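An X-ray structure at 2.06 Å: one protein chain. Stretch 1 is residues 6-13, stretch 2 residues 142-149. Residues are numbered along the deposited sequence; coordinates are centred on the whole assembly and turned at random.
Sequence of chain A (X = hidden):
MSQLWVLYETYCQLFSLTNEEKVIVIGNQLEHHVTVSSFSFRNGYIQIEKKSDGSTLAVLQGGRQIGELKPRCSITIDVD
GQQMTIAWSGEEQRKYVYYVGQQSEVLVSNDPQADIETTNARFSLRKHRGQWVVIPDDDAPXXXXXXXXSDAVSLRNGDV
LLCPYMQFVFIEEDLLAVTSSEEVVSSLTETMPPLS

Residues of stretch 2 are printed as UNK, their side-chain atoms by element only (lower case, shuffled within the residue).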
# COMPACT_ATOMS: atom_id res chain seq x y z
N VAL A 6 6.80 -3.68 -2.01
CA VAL A 6 8.25 -3.60 -1.88
C VAL A 6 8.66 -2.12 -1.52
O VAL A 6 8.52 -1.20 -2.29
CB VAL A 6 8.88 -4.08 -3.16
CG1 VAL A 6 10.42 -4.01 -3.10
CG2 VAL A 6 8.37 -5.50 -3.45
N LEU A 7 9.11 -1.98 -0.31
CA LEU A 7 9.50 -0.75 0.27
C LEU A 7 11.02 -0.72 0.44
O LEU A 7 11.59 -1.64 0.95
CB LEU A 7 8.85 -0.56 1.65
CG LEU A 7 7.30 -0.54 1.59
CD1 LEU A 7 6.73 -1.94 1.86
CD2 LEU A 7 6.75 0.45 2.63
N TYR A 8 11.58 0.41 0.02
CA TYR A 8 13.03 0.67 0.10
C TYR A 8 13.25 2.18 -0.13
O TYR A 8 12.41 2.84 -0.81
CB TYR A 8 13.76 -0.15 -0.95
CG TYR A 8 13.28 0.15 -2.35
CD1 TYR A 8 12.10 -0.40 -2.83
CD2 TYR A 8 14.00 0.97 -3.20
CE1 TYR A 8 11.66 -0.16 -4.08
CE2 TYR A 8 13.55 1.25 -4.46
CZ TYR A 8 12.38 0.66 -4.90
OH TYR A 8 11.90 0.92 -6.14
N GLU A 9 14.35 2.73 0.43
CA GLU A 9 14.61 4.17 0.40
C GLU A 9 13.30 4.93 0.68
O GLU A 9 12.71 4.71 1.72
CB GLU A 9 15.30 4.60 -0.90
CG GLU A 9 16.59 3.81 -1.15
CD GLU A 9 17.65 4.49 -2.04
OE1 GLU A 9 17.70 5.76 -2.10
OE2 GLU A 9 18.46 3.76 -2.66
N THR A 10 12.85 5.76 -0.26
CA THR A 10 11.63 6.57 -0.14
C THR A 10 10.53 6.12 -1.16
O THR A 10 9.72 6.92 -1.63
CB THR A 10 12.01 8.03 -0.40
OG1 THR A 10 12.67 8.12 -1.69
CG2 THR A 10 12.92 8.55 0.73
N TYR A 11 10.59 4.85 -1.57
CA TYR A 11 9.73 4.31 -2.61
C TYR A 11 8.95 3.15 -2.04
O TYR A 11 9.40 2.52 -1.07
CB TYR A 11 10.54 3.81 -3.80
CG TYR A 11 11.37 4.96 -4.33
CD1 TYR A 11 10.75 6.04 -4.94
CD2 TYR A 11 12.76 5.00 -4.11
CE1 TYR A 11 11.49 7.15 -5.37
CE2 TYR A 11 13.50 6.07 -4.55
CZ TYR A 11 12.86 7.14 -5.17
OH TYR A 11 13.60 8.18 -5.60
N CYS A 12 7.79 2.90 -2.66
CA CYS A 12 7.03 1.70 -2.42
C CYS A 12 6.56 1.26 -3.81
O CYS A 12 5.91 2.06 -4.50
CB CYS A 12 5.84 2.03 -1.53
SG CYS A 12 4.74 0.63 -1.15
N GLN A 13 6.94 0.06 -4.23
CA GLN A 13 6.38 -0.57 -5.46
C GLN A 13 5.38 -1.61 -5.01
O GLN A 13 5.62 -2.30 -4.01
CB GLN A 13 7.42 -1.34 -6.20
CG GLN A 13 8.46 -0.47 -6.84
CD GLN A 13 9.34 -1.22 -7.82
OE1 GLN A 13 8.87 -1.99 -8.68
NE2 GLN A 13 10.62 -0.92 -7.76
N UNK A 142 3.73 7.26 4.04
CA UNK A 142 2.65 7.28 3.05
C UNK A 142 3.17 7.56 1.64
O UNK A 142 4.06 8.47 1.49
c UNK A 142 -0.27 9.75 3.16
c UNK A 142 0.47 8.54 2.62
c UNK A 142 1.69 8.38 3.46
c UNK A 142 -0.44 7.32 2.63
N UNK A 143 2.67 6.86 0.62
CA UNK A 143 3.28 7.01 -0.72
C UNK A 143 2.28 7.51 -1.76
O UNK A 143 1.16 7.04 -1.86
c UNK A 143 6.90 4.34 1.78
c UNK A 143 5.53 4.06 1.96
c UNK A 143 5.01 5.18 -0.16
c UNK A 143 6.35 5.40 -0.34
c UNK A 143 3.98 5.71 -1.18
c UNK A 143 4.59 4.55 0.99
c UNK A 143 7.30 4.98 0.59
N UNK A 144 2.70 8.49 -2.54
CA UNK A 144 1.85 9.05 -3.64
C UNK A 144 2.46 8.62 -4.90
O UNK A 144 3.58 9.06 -5.20
c UNK A 144 1.83 10.57 -3.58
c UNK A 144 1.40 12.83 -4.56
c UNK A 144 -0.29 10.91 -4.78
c UNK A 144 1.17 11.30 -4.74
N UNK A 145 1.77 7.74 -5.60
CA UNK A 145 2.28 7.12 -6.82
C UNK A 145 3.66 6.46 -6.58
O UNK A 145 4.59 6.70 -7.32
o UNK A 145 0.83 10.04 -8.40
c UNK A 145 2.31 8.16 -7.99
c UNK A 145 0.93 8.82 -8.24
n UNK A 145 -0.12 8.02 -8.25
N UNK A 146 3.83 5.73 -5.47
CA UNK A 146 5.12 5.10 -5.20
C UNK A 146 6.22 5.89 -4.51
O UNK A 146 7.27 5.32 -4.23
N UNK A 147 6.02 7.18 -4.26
CA UNK A 147 7.04 8.04 -3.70
C UNK A 147 6.62 8.63 -2.34
O UNK A 147 5.56 9.29 -2.21
c UNK A 147 8.53 10.05 -4.05
c UNK A 147 7.33 9.25 -4.62
c UNK A 147 7.63 8.76 -6.04
N UNK A 148 7.46 8.45 -1.32
CA UNK A 148 7.10 8.94 0.00
C UNK A 148 6.80 10.43 0.03
O UNK A 148 7.48 11.20 -0.59
c UNK A 148 8.73 8.32 3.43
c UNK A 148 7.73 8.84 2.44
c UNK A 148 8.18 8.61 1.00
n UNK A 148 8.43 8.48 4.73
o UNK A 148 9.75 7.75 3.05
N UNK A 149 5.76 10.84 0.73
CA UNK A 149 5.39 12.24 0.81
C UNK A 149 6.14 12.86 1.95
O UNK A 149 6.13 12.30 3.02
c UNK A 149 3.11 11.07 -0.73
c UNK A 149 2.82 12.27 0.13
c UNK A 149 3.92 12.42 1.15
c UNK A 149 1.50 12.03 0.87

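Position 142 carries four side-chain carbons, forked at the second, and lies out of reach of stretch 1. The fork one carbon beyond CB marks leucine, and Leu142 is buried, as suits an apolar side chain.

At position 143 one carbon leads to a ring of six carbons, with no oxygen at its tip. The CA-to-CB bond points toward stretch 1, where Cys12 CB stands over one face of the ring, Thr10 O lies at its edge and Leu7 is also in contact. This is phenylalanine. Cys12 CB is 3.6 Å from the ring centroid of Phe143 and close to the ring normal, a CH-pi contact. Leu7 CD2 approaches Phe143 CE1 at 3.9 Å, while Thr10 O is 3.8 Å from Phe143 CE2. A flat apolar ring suits this buried place, offering a face to Cys12 and carbon to Leu7.

Position 144 again has four carbons forked at the second and does not touch stretch 1, so it is leucine. Leu144 is partly exposed, and this contact does not account for its apolar chain, but its backbone pairs with position 147 to close a type I' turn.

Position 145 has two carbons, the second bearing one oxygen and one nitrogen, and touches nothing on stretch 1: asparagine. Asn145 is exposed, its CA-to-CB bond points away from stretch 1, and its phi/psi of 53/44 is a left-handed conformation that asparagine tolerates well.

Position 146 has no side-chain atoms; its backbone O accepts a hydrogen bond from Cys12 N at 2.9 Å. It is glycine. At phi/psi of 86/-5 a CB on Gly146 would jam against the preceding carbonyl oxygen, and it would also lie a tight 3.3 Å from Cys12 O.

Position 147 has three carbons, one carrying the other two, and a branch carbon nears the edge of the Tyr11 ring: valine. Branching at CB favours the extended strand. The CA-to-CB bond of Val147 points away from stretch 1, yet its CG2 comes within 4.2 Å of Tyr11 CE1.

Position 148 has three carbons in a row, the third bearing oxygen and nitrogen, with the oxygen near Thr10 CG2: glutamine. The CA-to-CB bond of Gln148 points toward stretch 1, and its OE1 lies 4.0 Å from Thr10 CG2. Its long polar chain suits a partly exposed border.

Position 149, with four carbons forked at the second and no contact here, is leucine; the CA-to-CB bond of Leu149 points away, so this contact does not explain the choice.

The contact joins two hairpins through a single bridge, Tyr11 with Val147. Two backbone hydrogen bonds flank it: Gln148 N to Thr10 O at 2.7 Å and Cys12 N to Gly146 O at 2.9 Å. Phe143, packed against Cys12 and Leu7, supplies most of the apolar contacts, with Tyr11 and Val147 adding a looser one, while Thr10 and Gln148 meet at the more open margin.

Stretch 2, residues 142-149: LFLNGVQL
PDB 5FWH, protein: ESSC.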